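Local coordinates for ADP/ATP-dependent NAD(P)H-hydrate dehydratase (Bacillus subtilis, PDB 3RPZ), which catalyses the nucleotide-dependent dehydration of NAD(P)H hydrates, a damaged form of the reduced cofactors, back to NADH and NADPH, at residues A[133-138]-A[153-158]; A[149-154]-A[184-189]; A[170-175]-A[192-197]. All blocks are in the same frame, centred on the assembly; numbering follows the deposited sequence.

Contact 1 of 3, residues A[133-138]-A[153-158]; sequences GALAKR and PGEFFR. With NPW (beta-6-hydroxy-1,4,5,6-tetrahydronicotinamide adenine dinucleotide phosphate), chain D.
Arg158 carries its CG anti to the backbone N (chi1 179°) and then bends at chi3 (82°), which turns its guanidinium back to the carbonyl of Leu135; Leu135 sets its own CG anti to its carbonyl carbon and sends CD1 to Glu155. The contact joins helix 153-160 to the loop that follows strand 128-130 in the ribokinase-like alpha/beta fold of this family. Arg158 grips one atom side-on with two nitrogens: NE and NH2 each lie 2.9 Å from Leu135 O. The acceptor sits in the guanidinium plane, while both donors come from the same face of the carbonyl, NE standing 37° out of its plane and off the lone pair. The fork thus fixes the rotation of the guanidinium against a loop peptide, and NH2 also passes 3.8 Å from Leu135 CB. Leu135 and Glu155 cross at about a right angle, with Leu135 CD1 3.9 Å from Glu155 OE1; that oxygen accepts the backbone N-H of His152, just before the helix. Towards solvent, Lys137 lays its aliphatic chain over the Arg158 carbonyl. At the first turn the helix meets the bound hydrated NADPH, where Gly154 CA approaches O4D of the ligand to 3.4 Å. Beside it, the Pro153 ring packs on the adenine, its CG 3.6 Å from C6D of the ligand.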
loop_
_atom_site.group_PDB
_atom_site.type_symbol
_atom_site.label_atom_id
_atom_site.label_comp_id
_atom_site.label_asym_id
_atom_site.label_seq_id
_atom_site.Cartn_x
_atom_site.Cartn_y
_atom_site.Cartn_z
ATOM N N GLY A 133 20.358 -6.980 16.205
ATOM C CA GLY A 133 21.056 -8.254 16.158
ATOM C C GLY A 133 22.539 -8.172 15.911
ATOM O O GLY A 133 23.224 -9.161 16.111
ATOM N N ALA A 134 23.041 -7.008 15.473
ATOM C CA ALA A 134 24.479 -6.770 15.323
ATOM C C ALA A 134 25.147 -6.267 16.580
ATOM O O ALA A 134 26.387 -6.090 16.578
ATOM C CB ALA A 134 24.771 -5.804 14.180
ATOM N N LEU A 135 24.395 -5.996 17.653
ATOM C CA LEU A 135 24.981 -5.595 18.917
ATOM C C LEU A 135 25.329 -6.811 19.785
ATOM O O LEU A 135 24.486 -7.658 20.058
ATOM C CB LEU A 135 24.045 -4.649 19.642
ATOM C CG LEU A 135 23.881 -3.282 18.980
ATOM C CD1 LEU A 135 22.775 -2.438 19.685
ATOM C CD2 LEU A 135 25.188 -2.444 18.896
ATOM N N ALA A 136 26.584 -6.879 20.208
ATOM C CA ALA A 136 27.117 -7.956 21.028
ATOM C C ALA A 136 28.207 -7.388 21.912
ATOM O O ALA A 136 28.683 -6.289 21.711
ATOM C CB ALA A 136 27.704 -9.070 20.104
ATOM N N LYS A 137 28.637 -8.198 22.875
ATOM C CA LYS A 137 29.806 -7.865 23.708
ATOM C C LYS A 137 31.030 -8.123 22.874
ATOM O O LYS A 137 31.312 -9.269 22.528
ATOM C CB LYS A 137 29.793 -8.688 25.001
ATOM C CG LYS A 137 30.958 -8.362 25.943
ATOM C CD LYS A 137 30.855 -9.117 27.286
ATOM C CE LYS A 137 29.611 -8.674 28.079
ATOM N NZ LYS A 137 29.497 -9.155 29.526
ATOM N N ARG A 138 31.760 -7.062 22.543
ATOM C CA ARG A 138 32.906 -7.181 21.654
ATOM C C ARG A 138 33.739 -5.905 21.709
ATOM O O ARG A 138 33.369 -4.963 22.378
ATOM C CB ARG A 138 32.465 -7.468 20.216
ATOM C CG ARG A 138 31.651 -6.361 19.575
ATOM C CD ARG A 138 31.516 -6.466 18.096
ATOM N NE ARG A 138 32.826 -6.329 17.455
ATOM C CZ ARG A 138 33.152 -6.808 16.274
ATOM N NH1 ARG A 138 32.298 -7.542 15.561
ATOM N NH2 ARG A 138 34.362 -6.553 15.824
ATOM N N PRO A 153 18.427 0.059 26.469
ATOM C CA PRO A 153 19.098 -0.399 27.702
ATOM C C PRO A 153 19.323 -1.930 27.795
ATOM O O PRO A 153 20.303 -2.349 28.353
ATOM C CB PRO A 153 18.176 0.144 28.807
ATOM C CG PRO A 153 17.708 1.417 28.227
ATOM C CD PRO A 153 17.451 1.114 26.754
ATOM N N GLY A 154 18.421 -2.755 27.228
ATOM C CA GLY A 154 18.610 -4.185 27.206
ATOM C C GLY A 154 19.826 -4.569 26.382
ATOM O O GLY A 154 20.617 -5.450 26.767
ATOM N N GLU A 155 19.991 -3.938 25.238
ATOM C CA GLU A 155 21.123 -4.185 24.368
ATOM C C GLU A 155 22.408 -3.690 25.035
ATOM O O GLU A 155 23.464 -4.309 24.879
ATOM C CB GLU A 155 20.910 -3.533 22.997
ATOM C CG GLU A 155 19.906 -4.313 22.175
ATOM C CD GLU A 155 19.174 -3.570 21.111
ATOM O OE1 GLU A 155 19.136 -2.323 21.105
ATOM O OE2 GLU A 155 18.536 -4.250 20.245
ATOM N N PHE A 156 22.322 -2.587 25.757
ATOM C CA PHE A 156 23.496 -2.081 26.466
ATOM C C PHE A 156 23.962 -3.070 27.531
ATOM O O PHE A 156 25.160 -3.303 27.691
ATOM C CB PHE A 156 23.182 -0.722 27.093
ATOM C CG PHE A 156 24.412 0.041 27.564
ATOM C CD1 PHE A 156 24.896 -0.147 28.849
ATOM C CD2 PHE A 156 25.022 0.955 26.769
ATOM C CE1 PHE A 156 26.046 0.535 29.291
ATOM C CE2 PHE A 156 26.160 1.679 27.211
ATOM C CZ PHE A 156 26.641 1.455 28.477
ATOM N N PHE A 157 23.023 -3.707 28.218
ATOM C CA PHE A 157 23.359 -4.771 29.166
ATOM C C PHE A 157 24.043 -5.928 28.456
ATOM O O PHE A 157 25.096 -6.436 28.906
ATOM C CB PHE A 157 22.092 -5.232 29.864
ATOM C CG PHE A 157 22.258 -6.480 30.680
ATOM C CD1 PHE A 157 23.239 -6.574 31.659
ATOM C CD2 PHE A 157 21.423 -7.552 30.466
ATOM C CE1 PHE A 157 23.376 -7.734 32.434
ATOM C CE2 PHE A 157 21.564 -8.705 31.214
ATOM C CZ PHE A 157 22.527 -8.787 32.193
ATOM N N ARG A 158 23.543 -6.304 27.299
ATOM C CA ARG A 158 24.192 -7.364 26.552
ATOM C C ARG A 158 25.629 -6.992 26.153
ATOM O O ARG A 158 26.507 -7.817 26.175
ATOM C CB ARG A 158 23.382 -7.712 25.298
ATOM C CG ARG A 158 24.008 -8.792 24.459
ATOM C CD ARG A 158 23.013 -9.400 23.489
ATOM N NE ARG A 158 22.849 -8.606 22.285
ATOM C CZ ARG A 158 21.699 -8.082 21.889
ATOM N NH1 ARG A 158 20.614 -8.244 22.611
ATOM N NH2 ARG A 158 21.646 -7.389 20.777
HETATM P P NPW D . 11.774 -5.398 29.919
HETATM O O1 NPW D . 11.731 -6.894 29.705
HETATM O O2 NPW D . 10.698 -4.582 29.280
HETATM O O3 NPW D . 11.986 -4.978 31.384
HETATM P PA NPW D . 15.112 -7.409 22.885
HETATM P PB NPW D . 13.808 -6.060 20.661
HETATM C C1A NPW D . 14.746 -4.274 27.643
HETATM C C1B NPW D . 13.768 -6.714 15.997
HETATM N N1C NPW D . 12.522 -6.016 15.789
HETATM N N1D NPW D . 14.331 0.395 29.671
HETATM C C2A NPW D . 13.462 -5.061 27.905
HETATM O O2A NPW D . 13.177 -4.910 29.281
HETATM C C2B NPW D . 14.952 -5.816 16.376
HETATM O O2B NPW D . 15.458 -5.098 15.279
HETATM C C2C NPW D . 11.768 -6.157 14.732
HETATM C C2D NPW D . 14.483 -0.798 30.264
HETATM C C3A NPW D . 13.859 -6.474 27.515
HETATM O O3A NPW D . 14.605 -7.150 28.549
HETATM C C3B NPW D . 15.905 -6.912 16.896
HETATM O O3B NPW D . 16.553 -7.495 15.757
HETATM C C3C NPW D . 10.578 -5.743 14.403
HETATM N N3D NPW D . 14.586 -2.008 29.689
HETATM C C4B NPW D . 14.934 -7.917 17.534
HETATM O O4B NPW D . 13.585 -7.603 17.083
HETATM C C4C NPW D . 9.843 -4.952 15.479
HETATM C C4D NPW D . 14.552 -1.907 28.354
HETATM O O4D NPW D . 15.316 -4.916 26.499
HETATM C C4E NPW D . 14.777 -6.207 26.338
HETATM C C5A NPW D . 14.360 -0.704 27.622
HETATM C C5B NPW D . 14.942 -7.874 19.065
HETATM O O5B NPW D . 14.858 -6.525 19.529
HETATM C C5C NPW D . 10.427 -5.288 16.839
HETATM C C5E NPW D . 14.036 -6.221 25.000
HETATM O O5E NPW D . 15.003 -6.241 23.956
HETATM C C6C NPW D . 11.972 -5.120 16.853
HETATM O O6C NPW D . 12.394 -3.780 16.617
HETATM C C6D NPW D . 14.245 0.538 28.330
HETATM N N6D NPW D . 14.083 1.736 27.793
HETATM N N7A NPW D . 14.296 -0.900 26.256
HETATM C C7C NPW D . 9.994 -5.917 13.105
HETATM N N7C NPW D . 8.792 -5.411 12.875
HETATM O O7C NPW D . 10.598 -6.583 12.225
HETATM C C8A NPW D . 14.438 -2.275 26.132
HETATM N N9A NPW D . 14.600 -2.837 27.428
HETATM O OA1 NPW D . 14.813 -8.729 23.461
HETATM O OA2 NPW D . 16.422 -7.102 22.354
HETATM O OA3 NPW D . 13.922 -7.132 21.840
HETATM O OB1 NPW D . 14.240 -4.715 21.043
HETATM O OB2 NPW D . 12.403 -6.249 20.182
#

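Contact 2 of 3, residues A[149-154]-A[184-189]; sequences LTPHPG and TVIVLK. With NPW (beta-6-hydroxy-1,4,5,6-tetrahydronicotinamide adenine dinucleotide phosphate), chain D.
His152 and Lys189 come together through CB atoms 4.4 Å apart where two parallel strands of the ribokinase-like sheet, 147-149 and 185-188, open into the nucleotide pockets. From there the two side chains part. C8A of the hydrated NADPH sits over one face of the His152 imidazole, 3.3 Å above its plane and offset toward the rim, while NE2 donates to pyrophosphate oxygen OB1 of the ligand at 2.9 Å. Lys189, bent at chi2 and chi3 (136° and 66°), turns its ammonium back to Thr150 O, 2.9 Å from NZ. The same NZ bonds a water that also reaches Thr150 OG1, and donates to a phosphate oxygen of AMP, so one ammonium joins the strand end to the second nucleotide. Behind this shell, Lys189 N donates almost straight (175°) to Pro151 O at 2.9 Å, and Leu149 is held by two bonds of the parallel ladder, its N to Val185 O and its O to Val187 N. Further out, Pro151, Ile186 and Leu149 pack under helices 153-160 and 171-182; the Pro151 ring and the Ile186 side chain cross at about a right angle, CG 3.9 Å from Ile186 CG2. Thr150 CG2 lies side by side with Val187 on the side covered by helix 217-231. At the far end, Leu149 crosses Thr184 at about a right angle, with CD1 3.4 Å from Thr184 OG1.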
loop_
_atom_site.group_PDB
_atom_site.type_symbol
_atom_site.label_atom_id
_atom_site.label_comp_id
_atom_site.label_asym_id
_atom_site.label_seq_id
_atom_site.Cartn_x
_atom_site.Cartn_y
_atom_site.Cartn_z
ATOM N N LEU A 149 26.902 2.717 17.647
ATOM C CA LEU A 149 26.089 1.690 18.248
ATOM C C LEU A 149 24.812 2.297 18.742
ATOM O O LEU A 149 24.842 3.346 19.384
ATOM C CB LEU A 149 26.858 1.064 19.430
ATOM C CG LEU A 149 28.312 0.633 19.147
ATOM C CD1 LEU A 149 28.867 -0.044 20.405
ATOM C CD2 LEU A 149 28.396 -0.318 17.938
ATOM N N THR A 150 23.666 1.640 18.525
ATOM C CA THR A 150 22.378 2.197 18.907
ATOM C C THR A 150 21.551 1.315 19.860
ATOM O O THR A 150 20.423 0.973 19.577
ATOM C CB THR A 150 21.559 2.604 17.673
ATOM O OG1 THR A 150 21.185 1.423 16.924
ATOM C CG2 THR A 150 22.304 3.558 16.748
ATOM N N PRO A 151 22.122 0.928 21.000
ATOM C CA PRO A 151 21.406 0.102 21.944
ATOM C C PRO A 151 20.276 0.803 22.691
ATOM O O PRO A 151 20.418 1.927 23.167
ATOM C CB PRO A 151 22.484 -0.302 22.934
ATOM C CG PRO A 151 23.386 0.896 22.973
ATOM C CD PRO A 151 23.433 1.328 21.525
ATOM N N HIS A 152 19.198 0.060 22.898
ATOM C CA HIS A 152 18.338 0.354 24.031
ATOM C C HIS A 152 18.968 -0.227 25.288
ATOM O O HIS A 152 19.993 -0.927 25.234
ATOM C CB HIS A 152 16.899 -0.108 23.788
ATOM C CG HIS A 152 16.736 -1.577 23.589
ATOM N ND1 HIS A 152 17.258 -2.544 24.441
ATOM C CD2 HIS A 152 16.007 -2.239 22.662
ATOM C CE1 HIS A 152 16.914 -3.743 23.976
ATOM N NE2 HIS A 152 16.131 -3.586 22.910
ATOM N N PRO A 153 18.427 0.059 26.469
ATOM C CA PRO A 153 19.098 -0.399 27.702
ATOM C C PRO A 153 19.323 -1.930 27.795
ATOM O O PRO A 153 20.303 -2.349 28.353
ATOM C CB PRO A 153 18.176 0.144 28.807
ATOM C CG PRO A 153 17.708 1.417 28.227
ATOM C CD PRO A 153 17.451 1.114 26.754
ATOM N N GLY A 154 18.421 -2.755 27.228
ATOM C CA GLY A 154 18.610 -4.185 27.206
ATOM C C GLY A 154 19.826 -4.569 26.382
ATOM O O GLY A 154 20.617 -5.450 26.767
ATOM N N THR A 184 33.640 3.962 20.275
ATOM C CA THR A 184 32.502 4.043 19.370
ATOM C C THR A 184 31.568 5.135 19.839
ATOM O O THR A 184 31.563 5.540 21.015
ATOM C CB THR A 184 31.700 2.738 19.354
ATOM O OG1 THR A 184 31.126 2.497 20.635
ATOM C CG2 THR A 184 32.530 1.565 18.997
ATOM N N VAL A 185 30.738 5.637 18.929
ATOM C CA VAL A 185 29.590 6.443 19.309
ATOM C C VAL A 185 28.605 5.489 19.992
ATOM O O VAL A 185 28.408 4.357 19.502
ATOM C CB VAL A 185 28.933 7.131 18.102
ATOM C CG1 VAL A 185 27.751 8.034 18.550
ATOM C CG2 VAL A 185 29.989 7.943 17.324
ATOM N N ILE A 186 27.921 5.932 21.049
ATOM C CA ILE A 186 26.817 5.163 21.633
ATOM C C ILE A 186 25.613 6.049 21.720
ATOM O O ILE A 186 25.654 7.084 22.406
ATOM C CB ILE A 186 27.147 4.553 23.018
ATOM C CG1 ILE A 186 28.326 3.611 22.902
ATOM C CG2 ILE A 186 25.912 3.759 23.553
ATOM C CD1 ILE A 186 28.735 2.938 24.182
ATOM N N VAL A 187 24.532 5.652 21.043
ATOM C CA VAL A 187 23.222 6.251 21.124
ATOM C C VAL A 187 22.444 5.348 22.060
ATOM O O VAL A 187 21.967 4.301 21.659
ATOM C CB VAL A 187 22.530 6.362 19.762
ATOM C CG1 VAL A 187 21.153 6.975 19.916
ATOM C CG2 VAL A 187 23.389 7.159 18.784
ATOM N N LEU A 188 22.410 5.714 23.342
ATOM C CA LEU A 188 21.731 4.926 24.361
ATOM C C LEU A 188 20.292 5.409 24.427
ATOM O O LEU A 188 19.991 6.502 24.980
ATOM C CB LEU A 188 22.410 5.041 25.722
ATOM C CG LEU A 188 21.683 4.373 26.878
ATOM C CD1 LEU A 188 21.581 2.852 26.632
ATOM C CD2 LEU A 188 22.362 4.644 28.225
ATOM N N LYS A 189 19.416 4.595 23.903
ATOM C CA LYS A 189 18.034 4.991 23.700
ATOM C C LYS A 189 17.229 4.978 24.999
ATOM O O LYS A 189 17.643 4.461 26.046
ATOM C CB LYS A 189 17.456 4.078 22.609
ATOM C CG LYS A 189 18.002 4.499 21.255
ATOM C CD LYS A 189 18.500 3.475 20.234
ATOM C CE LYS A 189 17.349 2.676 19.788
ATOM N NZ LYS A 189 17.635 1.388 19.001
HETATM P P NPW D . 11.774 -5.398 29.919
HETATM O O1 NPW D . 11.731 -6.894 29.705
HETATM O O2 NPW D . 10.698 -4.582 29.280
HETATM O O3 NPW D . 11.986 -4.978 31.384
HETATM P PA NPW D . 15.112 -7.409 22.885
HETATM P PB NPW D . 13.808 -6.060 20.661
HETATM C C1A NPW D . 14.746 -4.274 27.643
HETATM C C1B NPW D . 13.768 -6.714 15.997
HETATM N N1C NPW D . 12.522 -6.016 15.789
HETATM N N1D NPW D . 14.331 0.395 29.671
HETATM C C2A NPW D . 13.462 -5.061 27.905
HETATM O O2A NPW D . 13.177 -4.910 29.281
HETATM C C2B NPW D . 14.952 -5.816 16.376
HETATM O O2B NPW D . 15.458 -5.098 15.279
HETATM C C2C NPW D . 11.768 -6.157 14.732
HETATM C C2D NPW D . 14.483 -0.798 30.264
HETATM C C3A NPW D . 13.859 -6.474 27.515
HETATM O O3A NPW D . 14.605 -7.150 28.549
HETATM C C3B NPW D . 15.905 -6.912 16.896
HETATM O O3B NPW D . 16.553 -7.495 15.757
HETATM C C3C NPW D . 10.578 -5.743 14.403
HETATM N N3D NPW D . 14.586 -2.008 29.689
HETATM C C4B NPW D . 14.934 -7.917 17.534
HETATM O O4B NPW D . 13.585 -7.603 17.083
HETATM C C4C NPW D . 9.843 -4.952 15.479
HETATM C C4D NPW D . 14.552 -1.907 28.354
HETATM O O4D NPW D . 15.316 -4.916 26.499
HETATM C C4E NPW D . 14.777 -6.207 26.338
HETATM C C5A NPW D . 14.360 -0.704 27.622
HETATM C C5B NPW D . 14.942 -7.874 19.065
HETATM O O5B NPW D . 14.858 -6.525 19.529
HETATM C C5C NPW D . 10.427 -5.288 16.839
HETATM C C5E NPW D . 14.036 -6.221 25.000
HETATM O O5E NPW D . 15.003 -6.241 23.956
HETATM C C6C NPW D . 11.972 -5.120 16.853
HETATM O O6C NPW D . 12.394 -3.780 16.617
HETATM C C6D NPW D . 14.245 0.538 28.330
HETATM N N6D NPW D . 14.083 1.736 27.793
HETATM N N7A NPW D . 14.296 -0.900 26.256
HETATM C C7C NPW D . 9.994 -5.917 13.105
HETATM N N7C NPW D . 8.792 -5.411 12.875
HETATM O O7C NPW D . 10.598 -6.583 12.225
HETATM C C8A NPW D . 14.438 -2.275 26.132
HETATM N N9A NPW D . 14.600 -2.837 27.428
HETATM O OA1 NPW D . 14.813 -8.729 23.461
HETATM O OA2 NPW D . 16.422 -7.102 22.354
HETATM O OA3 NPW D . 13.922 -7.132 21.840
HETATM O OB1 NPW D . 14.240 -4.715 21.043
HETATM O OB2 NPW D . 12.403 -6.249 20.182
HETATM O O HOH W 1 18.278 2.438 16.505
#

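Contact 3 of 3, residues A[170-175]-A[192-197]; sequences KRAEYA and QTVIAF
The short axes of helix 171-175 and strand 194-196 run 8.5 Å apart and 26° from parallel, so the start of helix 171-182 lies along a strand of the ribokinase-like alpha/beta sheet that runs antiparallel to 185-188 and is next to the outermost strand 202-204. Small side chains allow this approach: Ala175 points at the strand, against Val194 and Ala196, while Ala172 touches Val194 from the flank. Val194 supplies both branches. CG1, anti to the backbone N, reaches Ala175 CB at 3.8 Å and Ala172 CB more loosely, while CG2 meets the backbone of Ala172 at the helix start. Two residues further along the strand, Ala196 CB comes within 3.7 Å of Ala175 O, and its methyl also faces that of Ala175. The polar half belongs to Arg171, whose chain bends at chi3 (49°) and brings the guanidinium edge to the turn before the strand. Its NH2 donates to Gln192 O at 3.1 Å; the N-H points nearly straight at the acceptor (167°), although the donor stands well above the carbonyl plane. A water accepts from Arg171 NE and donates to Gln192 O, closing a second path to the same oxygen. NH1 is held by Gln168 and by the carbonyl of Lys189, which ties the group to the end of the neighbouring strand as well. A methionine in place of Arg171 would probably cost Gln192 O and Lys189 O their guanidinium N-H partners and leave the bridging water without the NE donor. Thr193 turns away to the AMP site, its OG1 hydrogen-bonded to Gly190 O.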
loop_
_atom_site.group_PDB
_atom_site.type_symbol
_atom_site.label_atom_id
_atom_site.label_comp_id
_atom_site.label_asym_id
_atom_site.label_seq_id
_atom_site.Cartn_x
_atom_site.Cartn_y
_atom_site.Cartn_z
ATOM N N LYS A 170 22.088 6.047 35.950
ATOM C CA LYS A 170 23.295 6.801 35.611
ATOM C C LYS A 170 23.536 6.674 34.092
ATOM O O LYS A 170 24.608 6.284 33.652
ATOM C CB LYS A 170 24.510 6.236 36.384
ATOM C CG LYS A 170 24.484 6.307 37.904
ATOM C CD LYS A 170 25.881 6.175 38.483
ATOM C CE LYS A 170 26.540 4.810 38.239
ATOM N NZ LYS A 170 27.982 4.710 38.851
ATOM N N ARG A 171 22.506 6.993 33.306
ATOM C CA ARG A 171 22.569 6.683 31.856
ATOM C C ARG A 171 23.726 7.341 31.155
ATOM O O ARG A 171 24.468 6.706 30.409
ATOM C CB ARG A 171 21.255 7.043 31.163
ATOM C CG ARG A 171 20.100 6.122 31.526
ATOM C CD ARG A 171 18.729 6.734 31.162
ATOM N NE ARG A 171 18.691 7.239 29.796
ATOM C CZ ARG A 171 18.579 6.540 28.686
ATOM N NH1 ARG A 171 18.494 5.238 28.707
ATOM N NH2 ARG A 171 18.554 7.185 27.540
ATOM N N ALA A 172 23.863 8.654 31.324
ATOM C CA ALA A 172 24.925 9.388 30.628
ATOM C C ALA A 172 26.303 8.989 31.086
ATOM O O ALA A 172 27.190 8.855 30.261
ATOM C CB ALA A 172 24.758 10.894 30.723
ATOM N N GLU A 173 26.461 8.709 32.360
ATOM C CA GLU A 173 27.739 8.281 32.906
ATOM C C GLU A 173 28.179 6.970 32.260
ATOM O O GLU A 173 29.299 6.852 31.791
ATOM C CB GLU A 173 27.615 8.123 34.429
ATOM C CG GLU A 173 27.300 9.456 35.140
ATOM C CD GLU A 173 25.784 9.809 35.401
ATOM O OE1 GLU A 173 25.607 10.398 36.529
ATOM O OE2 GLU A 173 24.795 9.579 34.592
ATOM N N TYR A 174 27.285 5.992 32.202
ATOM C CA TYR A 174 27.615 4.710 31.590
ATOM C C TYR A 174 27.832 4.849 30.111
ATOM O O TYR A 174 28.749 4.229 29.569
ATOM C CB TYR A 174 26.577 3.618 31.903
ATOM C CG TYR A 174 26.726 3.000 33.297
ATOM C CD1 TYR A 174 27.793 2.186 33.601
ATOM C CD2 TYR A 174 25.741 3.194 34.251
ATOM C CE1 TYR A 174 27.930 1.628 34.855
ATOM C CE2 TYR A 174 25.873 2.615 35.519
ATOM C CZ TYR A 174 26.959 1.837 35.767
ATOM O OH TYR A 174 27.126 1.258 37.012
ATOM N N ALA A 175 26.963 5.601 29.422
ATOM C CA ALA A 175 27.111 5.730 27.996
ATOM C C ALA A 175 28.453 6.373 27.638
ATOM O O ALA A 175 29.143 5.939 26.737
ATOM C CB ALA A 175 25.948 6.530 27.385
ATOM N N GLN A 192 14.999 10.739 26.969
ATOM C CA GLN A 192 16.250 11.470 27.020
ATOM C C GLN A 192 17.388 10.610 26.542
ATOM O O GLN A 192 18.303 10.273 27.306
ATOM C CB GLN A 192 16.510 12.081 28.402
ATOM C CG GLN A 192 15.408 13.043 28.803
ATOM C CD GLN A 192 15.756 13.881 30.009
ATOM O OE1 GLN A 192 16.522 13.474 30.876
ATOM N NE2 GLN A 192 15.155 15.029 30.088
ATOM N N THR A 193 17.306 10.215 25.280
ATOM C CA THR A 193 18.362 9.445 24.654
ATOM C C THR A 193 19.701 10.151 24.868
ATOM O O THR A 193 19.805 11.379 24.689
ATOM C CB THR A 193 18.063 9.235 23.155
ATOM O OG1 THR A 193 16.997 8.267 23.029
ATOM C CG2 THR A 193 19.303 8.694 22.372
ATOM N N VAL A 194 20.717 9.379 25.188
ATOM C CA VAL A 194 22.086 9.896 25.340
ATOM C C VAL A 194 22.869 9.644 24.073
ATOM O O VAL A 194 22.816 8.512 23.529
ATOM C CB VAL A 194 22.860 9.228 26.504
ATOM C CG1 VAL A 194 24.237 9.896 26.699
ATOM C CG2 VAL A 194 22.073 9.292 27.782
ATOM N N ILE A 195 23.506 10.665 23.507
ATOM C CA ILE A 195 24.401 10.495 22.373
ATOM C C ILE A 195 25.806 10.774 22.862
ATOM O O ILE A 195 26.175 11.929 23.104
ATOM C CB ILE A 195 24.042 11.417 21.192
ATOM C CG1 ILE A 195 22.566 11.298 20.791
ATOM C CG2 ILE A 195 24.968 11.087 19.968
ATOM C CD1 ILE A 195 21.592 12.233 21.519
ATOM N N ALA A 196 26.584 9.714 23.072
ATOM C CA ALA A 196 27.927 9.784 23.613
ATOM C C ALA A 196 28.961 9.479 22.544
ATOM O O ALA A 196 28.890 8.446 21.897
ATOM C CB ALA A 196 28.082 8.848 24.785
ATOM N N PHE A 197 29.907 10.398 22.350
ATOM C CA PHE A 197 30.954 10.285 21.346
ATOM C C PHE A 197 32.253 9.826 22.019
ATOM O O PHE A 197 32.491 10.149 23.178
ATOM C CB PHE A 197 31.132 11.627 20.617
ATOM C CG PHE A 197 29.953 12.001 19.784
ATOM C CD1 PHE A 197 29.762 11.438 18.554
ATOM C CD2 PHE A 197 28.988 12.833 20.278
ATOM C CE1 PHE A 197 28.634 11.729 17.816
ATOM C CE2 PHE A 197 27.866 13.120 19.539
ATOM C CZ PHE A 197 27.686 12.595 18.312
HETATM O O HOH W 2 19.130 10.151 29.902
#

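Contacts 2 and 3 use neighbouring strands of the sheet, while contact 1 lies on the helix that follows strand 147-149. Contacts 1 and 2, with centres 8 Å apart, share Pro153 and Gly154 and both touch the hydrated NADPH; Leu135 CD1 packs on Pro151 CA at 3.7 Å between them. Contacts 2 and 3, also 8 Å apart, meet where Ile186 N to Ala196 O and Leu188 N to Val194 O, each 2.8 Å, are probable hydrogen bonds. Contacts 1 and 3 lie about 15 Å apart between centres, yet Phe156 CZ still reaches Tyr174 O at 3.7 Å. AMP is touched by Lys189 in contact 2 and by Thr193 in contact 3, while Lys27 of the second subunit packs on His152.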